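Local coordinates for protein cellobiose 2-epimerase (Caldibacillus thermoamylovorans, PDB 5ZHB) that catalyses the C2 epimerisation of cellobiose, turning the glucose at its reducing end into mannose, at residues A70-A75 with Y125-N130; T185-L190 with Y245-E250. All coordinates share one frame; numbering follows the deposited sequence. Where two conformers were deposited one is given.

How the contacts relate
Both contacts belong to what is in all likelihood the (alpha/alpha)6 barrel of this family, one at its periphery and one near its middle. Contact 1 lies about 19 Å from the centre of the chain and joins helix 69-86, of the outer layer, to the end of helix 111-128, of the inner layer. Contact 2 is buried, about 8 Å from that centre, where two successive inner helices meet beside the central pocket that holds the active site in related epimerases. Their centres are about 26 Å apart and their nearest atoms about 12 Å. Helix 111-128 links them: R126 touches helix 183-199, and F116 meets the ring of H188 in contact 2.

Contact 1. Residues A70-A75 with Y125-N130; sequences AYLQQA and YRVTQN
T128 OG1 is gripped twice: it accepts from N130 N at 3.1 Å, with an N-H...O angle of 155°, and is also hydrogen-bonded to Y124 O one turn back in the helix. The bond to a backbone N two residues on makes this an ST turn. A chi1 of 59° sets OG1 between the backbone N and the carbonyl carbon, and the same rotation places the methyl CG2 anti to the carbonyl carbon, facing helix 69-86. There T128 CG2 meets L72 CD1 at 4.0 Å, the two side chains lying aslant to each other. L72 CD1 also reaches V127, whose CG2 lies 4.4 Å from it, so a single leucine methyl serves both partners. L72 gets there with CG anti to its backbone N (chi1 180°). The backbones stay well apart, L72 CA lying 8.2 Å from V127 CA.

Behind this apolar touch the chain is turning. Y125 O accepts from both T128 N and Q129 N, and Q129 then leaves helical geometry with a positive phi. N130 follows as the N-cap of helix 131-145, its OD1 accepting from A133 N. Helix 49-66 lies against both partners, with Y63 on L72 and R64 on V127. Were T128 cut back to an alanine, N130 N would probably lose its side-chain acceptor and L72 CD1 one of its two methyl neighbours.

With 87 Å² buried, the nearest contacts between the two segments are methyl to methyl. No hydrogen bond crosses from one to the other; those of T128 and N130 run to their own chain neighbours and hold the turn that presents the threonine methyl.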
loop_
_atom_site.group_PDB
_atom_site.type_symbol
_atom_site.label_atom_id
_atom_site.label_comp_id
_atom_site.label_asym_id
_atom_site.label_seq_id
_atom_site.Cartn_x
_atom_site.Cartn_y
_atom_site.Cartn_z
ATOM N N ALA A 70 -7.962 -18.226 13.131
ATOM C CA ALA A 70 -6.818 -18.571 12.297
ATOM C C ALA A 70 -6.096 -17.305 11.813
ATOM O O ALA A 70 -4.870 -17.292 11.734
ATOM C CB ALA A 70 -7.240 -19.423 11.134
ATOM N N TYR A 71 -6.853 -16.234 11.536
ATOM C CA TYR A 71 -6.283 -15.009 10.990
ATOM C C TYR A 71 -5.414 -14.316 12.041
ATOM O O TYR A 71 -4.348 -13.796 11.713
ATOM C CB TYR A 71 -7.377 -14.080 10.443
ATOM C CG TYR A 71 -8.237 -14.660 9.329
ATOM C CD1 TYR A 71 -7.791 -15.696 8.508
ATOM C CD2 TYR A 71 -9.508 -14.151 9.095
ATOM C CE1 TYR A 71 -8.584 -16.214 7.496
ATOM C CE2 TYR A 71 -10.320 -14.672 8.106
ATOM C CZ TYR A 71 -9.861 -15.702 7.310
ATOM O OH TYR A 71 -10.672 -16.162 6.326
ATOM N N LEU A 72 -5.874 -14.320 13.296
ATOM C CA LEU A 72 -5.099 -13.830 14.425
ATOM C C LEU A 72 -3.802 -14.620 14.597
ATOM O O LEU A 72 -2.775 -14.029 14.940
ATOM C CB LEU A 72 -5.891 -13.853 15.735
ATOM C CG LEU A 72 -5.130 -13.355 16.972
ATOM C CD1 LEU A 72 -4.661 -11.923 16.782
ATOM C CD2 LEU A 72 -5.968 -13.468 18.250
ATOM N N GLN A 73 -3.867 -15.949 14.430
ATOM C CA GLN A 73 -2.687 -16.796 14.548
ATOM C C GLN A 73 -1.676 -16.441 13.458
ATOM O O GLN A 73 -0.478 -16.419 13.698
ATOM C CB GLN A 73 -3.066 -18.276 14.529
ATOM C CG GLN A 73 -3.810 -18.732 15.786
ATOM C CD GLN A 73 -4.231 -20.187 15.764
ATOM O OE1 GLN A 73 -5.073 -20.619 16.560
ATOM N NE2 GLN A 73 -3.669 -20.956 14.841
ATOM N N GLN A 74 -2.153 -16.163 12.239
ATOM C CA GLN A 74 -1.252 -15.730 11.179
ATOM C C GLN A 74 -0.642 -14.379 11.542
ATOM O O GLN A 74 0.563 -14.178 11.388
ATOM C CB GLN A 74 -1.996 -15.683 9.844
ATOM C CG GLN A 74 -2.580 -17.027 9.422
ATOM C CD GLN A 74 -1.496 -18.046 9.188
ATOM O OE1 GLN A 74 -0.487 -17.763 8.534
ATOM N NE2 GLN A 74 -1.677 -19.230 9.752
ATOM N N ALA A 75 -1.482 -13.450 12.020
ATOM C CA ALA A 75 -1.012 -12.124 12.419
ATOM C C ALA A 75 0.077 -12.211 13.491
ATOM O O ALA A 75 1.093 -11.512 13.422
ATOM C CB ALA A 75 -2.141 -11.262 12.893
ATOM N N TYR A 125 -2.282 -3.709 16.757
ATOM C CA TYR A 125 -2.698 -3.188 18.046
ATOM C C TYR A 125 -4.226 -3.123 18.101
ATOM O O TYR A 125 -4.827 -3.444 19.118
ATOM C CB TYR A 125 -2.031 -1.842 18.299
ATOM C CG TYR A 125 -2.417 -1.257 19.649
ATOM C CD1 TYR A 125 -1.802 -1.688 20.822
ATOM C CD2 TYR A 125 -3.435 -0.319 19.745
ATOM C CE1 TYR A 125 -2.157 -1.150 22.055
ATOM C CE2 TYR A 125 -3.813 0.205 20.969
ATOM C CZ TYR A 125 -3.161 -0.196 22.121
ATOM O OH TYR A 125 -3.543 0.375 23.297
ATOM N N ARG A 126 -4.873 -2.757 16.990
ATOM C CA ARG A 126 -6.327 -2.659 16.980
ATOM C C ARG A 126 -6.958 -3.972 17.444
ATOM O O ARG A 126 -7.991 -3.944 18.103
ATOM C CB ARG A 126 -6.898 -2.239 15.617
ATOM C CG ARG A 126 -6.455 -0.830 15.255
ATOM C CD ARG A 126 -6.842 -0.388 13.866
ATOM N NE ARG A 126 -8.291 -0.208 13.751
ATOM C CZ ARG A 126 -8.948 -0.045 12.620
ATOM N NH1 ARG A 126 -8.321 -0.090 11.455
ATOM N NH2 ARG A 126 -10.257 0.120 12.650
ATOM N N VAL A 127 -6.376 -5.113 17.083
ATOM C CA VAL A 127 -7.007 -6.391 17.374
ATOM C C VAL A 127 -6.385 -7.101 18.581
ATOM O O VAL A 127 -6.883 -8.170 18.922
ATOM C CB VAL A 127 -7.034 -7.333 16.154
ATOM C CG1 VAL A 127 -7.782 -6.689 14.989
ATOM C CG2 VAL A 127 -5.650 -7.797 15.702
ATOM N N THR A 128 -5.291 -6.585 19.175
ATOM C CA THR A 128 -4.645 -7.295 20.283
ATOM C C THR A 128 -4.563 -6.451 21.550
ATOM O O THR A 128 -4.612 -7.017 22.640
ATOM C CB THR A 128 -3.230 -7.779 19.964
ATOM O OG1 THR A 128 -2.515 -6.595 19.626
ATOM C CG2 THR A 128 -3.208 -8.872 18.916
ATOM N N GLN A 129 -4.420 -5.130 21.381
ATOM C CA GLN A 129 -4.090 -4.224 22.469
ATOM C C GLN A 129 -2.732 -4.593 23.059
ATOM O O GLN A 129 -2.513 -4.409 24.254
ATOM C CB GLN A 129 -5.159 -4.254 23.564
ATOM C CG GLN A 129 -6.547 -3.871 23.070
ATOM C CD GLN A 129 -6.956 -2.487 23.515
ATOM O OE1 GLN A 129 -6.188 -1.519 23.438
ATOM N NE2 GLN A 129 -8.170 -2.400 24.039
ATOM N N ASN A 130 -1.836 -5.131 22.222
ATOM C CA ASN A 130 -0.478 -5.423 22.639
ATOM C C ASN A 130 0.308 -4.118 22.748
ATOM O O ASN A 130 0.689 -3.522 21.737
ATOM C CB ASN A 130 0.199 -6.426 21.706
ATOM C CG ASN A 130 1.615 -6.760 22.120
ATOM O OD1 ASN A 130 2.350 -5.901 22.611
ATOM N ND2 ASN A 130 2.015 -8.004 21.948
#

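Contact 2. Residues T185-L190 with Y245-E250; sequences THLHVL and YGHDIE
Segments 185-190 and 245-250 run in nearly the same direction, their axes 29° apart and 11.6 Å at closest approach, with L187 CA and H247 CA the nearest pair at 8.6 Å. This is the relation expected of consecutive inner helices in an (alpha/alpha)6 barrel, where the intervening outer helix, here 203-220, returns the chain; L187 also packs on its F216. No hydrogen bond spans the two segments. L187, its CG anti to the backbone N (chi1 178°), brings CD2 up to two residues of helix 245-262: it comes within 4.3 Å of H247 CD2, at the edge of that ring, and within 3.6 Å of E250 OE1. The same leucine sets its CG over one face of the H188 ring, toward the rim. Bonds from ND1 to S244 and from NE2 to N184 set the H247 ring, while the bond of H188 ND1 to E191 and packing on F116 probably limit how H188 turns. E250, an extended chain, also touches W307 and E311 of helix 306-323. Its OE2, hydrogen-bonded elsewhere and not to H188, arrives at the edge of the H188 ring, 3.6 Å from CE1 and near the ring plane, the carboxylate turned 65° from the imidazole.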
loop_
_atom_site.group_PDB
_atom_site.type_symbol
_atom_site.label_atom_id
_atom_site.label_comp_id
_atom_site.label_asym_id
_atom_site.label_seq_id
_atom_site.Cartn_x
_atom_site.Cartn_y
_atom_site.Cartn_z
ATOM N N THR A 185 6.316 7.963 -1.036
ATOM C CA THR A 185 6.668 7.936 0.384
ATOM C C THR A 185 5.668 8.743 1.207
ATOM O O THR A 185 5.207 8.280 2.236
ATOM C CB THR A 185 8.098 8.445 0.593
ATOM O OG1 THR A 185 8.967 7.517 -0.047
ATOM C CG2 THR A 185 8.470 8.518 2.064
ATOM N N HIS A 186 5.278 9.933 0.710
ATOM C CA HIS A 186 4.311 10.777 1.389
ATOM C C HIS A 186 2.962 10.072 1.527
ATOM O O HIS A 186 2.301 10.179 2.566
ATOM C CB HIS A 186 4.259 12.135 0.667
ATOM C CG HIS A 186 5.485 12.944 0.981
ATOM N ND1 HIS A 186 6.678 12.769 0.311
ATOM C CD2 HIS A 186 5.710 13.904 1.927
ATOM C CE1 HIS A 186 7.594 13.595 0.839
ATOM N NE2 HIS A 186 7.034 14.299 1.822
ATOM N N LEU A 187 2.561 9.313 0.496
ATOM C CA LEU A 187 1.256 8.649 0.547
ATOM C C LEU A 187 1.225 7.653 1.703
ATOM O O LEU A 187 0.257 7.608 2.488
ATOM C CB LEU A 187 0.957 7.984 -0.803
ATOM C CG LEU A 187 -0.361 7.199 -0.913
ATOM C CD1 LEU A 187 -1.535 8.065 -0.554
ATOM C CD2 LEU A 187 -0.556 6.606 -2.283
ATOM N N HIS A 188 2.272 6.804 1.771
ATOM C CA HIS A 188 2.307 5.728 2.764
ATOM C C HIS A 188 2.604 6.267 4.163
ATOM O O HIS A 188 2.166 5.666 5.141
ATOM C CB HIS A 188 3.124 4.533 2.261
ATOM C CG HIS A 188 2.464 3.961 1.057
ATOM N ND1 HIS A 188 1.274 3.261 1.139
ATOM C CD2 HIS A 188 2.709 4.104 -0.246
ATOM C CE1 HIS A 188 0.890 2.944 -0.093
ATOM N NE2 HIS A 188 1.721 3.452 -0.935
ATOM N N VAL A 189 3.283 7.413 4.282
ATOM C CA VAL A 189 3.358 8.050 5.581
ATOM C C VAL A 189 1.946 8.466 6.007
ATOM O O VAL A 189 1.540 8.215 7.133
ATOM C CB VAL A 189 4.357 9.217 5.625
ATOM C CG1 VAL A 189 4.269 9.993 6.942
ATOM C CG2 VAL A 189 5.770 8.707 5.391
ATOM N N LEU A 190 1.197 9.116 5.108
ATOM C CA LEU A 190 -0.174 9.523 5.433
ATOM C C LEU A 190 -1.045 8.320 5.807
ATOM O O LEU A 190 -1.774 8.342 6.795
ATOM C CB LEU A 190 -0.728 10.305 4.245
ATOM C CG LEU A 190 -2.183 10.767 4.361
ATOM C CD1 LEU A 190 -2.416 11.702 5.538
ATOM C CD2 LEU A 190 -2.516 11.474 3.088
ATOM N N TYR A 245 -1.850 5.850 -12.568
ATOM C CA TYR A 245 -3.294 5.900 -12.424
ATOM C C TYR A 245 -3.670 5.241 -11.114
ATOM O O TYR A 245 -4.597 5.657 -10.408
ATOM C CB TYR A 245 -3.984 5.192 -13.599
ATOM C CG TYR A 245 -3.703 5.795 -14.975
ATOM C CD1 TYR A 245 -4.247 7.025 -15.361
ATOM C CD2 TYR A 245 -2.933 5.114 -15.909
ATOM C CE1 TYR A 245 -4.018 7.551 -16.629
ATOM C CE2 TYR A 245 -2.667 5.642 -17.165
ATOM C CZ TYR A 245 -3.224 6.864 -17.534
ATOM O OH TYR A 245 -2.940 7.345 -18.782
ATOM N N GLY A 246 -2.915 4.192 -10.788
ATOM C CA GLY A 246 -3.200 3.440 -9.580
ATOM C C GLY A 246 -2.921 4.231 -8.318
ATOM O O GLY A 246 -3.705 4.160 -7.369
ATOM N N HIS A 247 -1.798 4.975 -8.282
ATOM C CA HIS A 247 -1.518 5.822 -7.140
ATOM C C HIS A 247 -2.615 6.869 -6.941
ATOM O O HIS A 247 -3.036 7.143 -5.825
ATOM C CB HIS A 247 -0.172 6.544 -7.235
ATOM C CG HIS A 247 1.007 5.690 -6.938
ATOM N ND1 HIS A 247 1.706 5.060 -7.956
ATOM C CD2 HIS A 247 1.649 5.428 -5.793
ATOM C CE1 HIS A 247 2.711 4.373 -7.408
ATOM N NE2 HIS A 247 2.697 4.591 -6.104
ATOM N N ASP A 248 -3.071 7.481 -8.025
ATOM C CA ASP A 248 -4.078 8.534 -7.888
ATOM C C ASP A 248 -5.347 8.031 -7.216
ATOM O O ASP A 248 -5.858 8.647 -6.300
ATOM C CB ASP A 248 -4.344 9.150 -9.250
ATOM C CG ASP A 248 -3.229 10.051 -9.756
ATOM O OD1 ASP A 248 -2.053 9.766 -9.434
ATOM O OD2 ASP A 248 -3.540 11.033 -10.455
ATOM N N ILE A 249 -5.902 6.916 -7.715
ATOM C CA ILE A 249 -7.190 6.464 -7.243
ATOM C C ILE A 249 -7.049 5.896 -5.832
ATOM O O ILE A 249 -7.944 6.054 -5.001
ATOM C CB ILE A 249 -7.851 5.511 -8.261
ATOM C CG1 ILE A 249 -9.304 5.264 -7.911
ATOM C CG2 ILE A 249 -7.075 4.197 -8.448
ATOM C CD1 ILE A 249 -10.132 6.535 -7.801
ATOM N N GLU A 250 -5.894 5.279 -5.540
ATOM C CA GLU A 250 -5.572 4.879 -4.182
ATOM C C GLU A 250 -5.538 6.099 -3.259
ATOM O O GLU A 250 -6.164 6.080 -2.212
ATOM C CB GLU A 250 -4.210 4.180 -4.203
ATOM C CG GLU A 250 -3.759 3.703 -2.821
ATOM C CD GLU A 250 -2.366 3.069 -2.821
ATOM O OE1 GLU A 250 -1.544 3.409 -3.707
ATOM O OE2 GLU A 250 -2.115 2.214 -1.940
#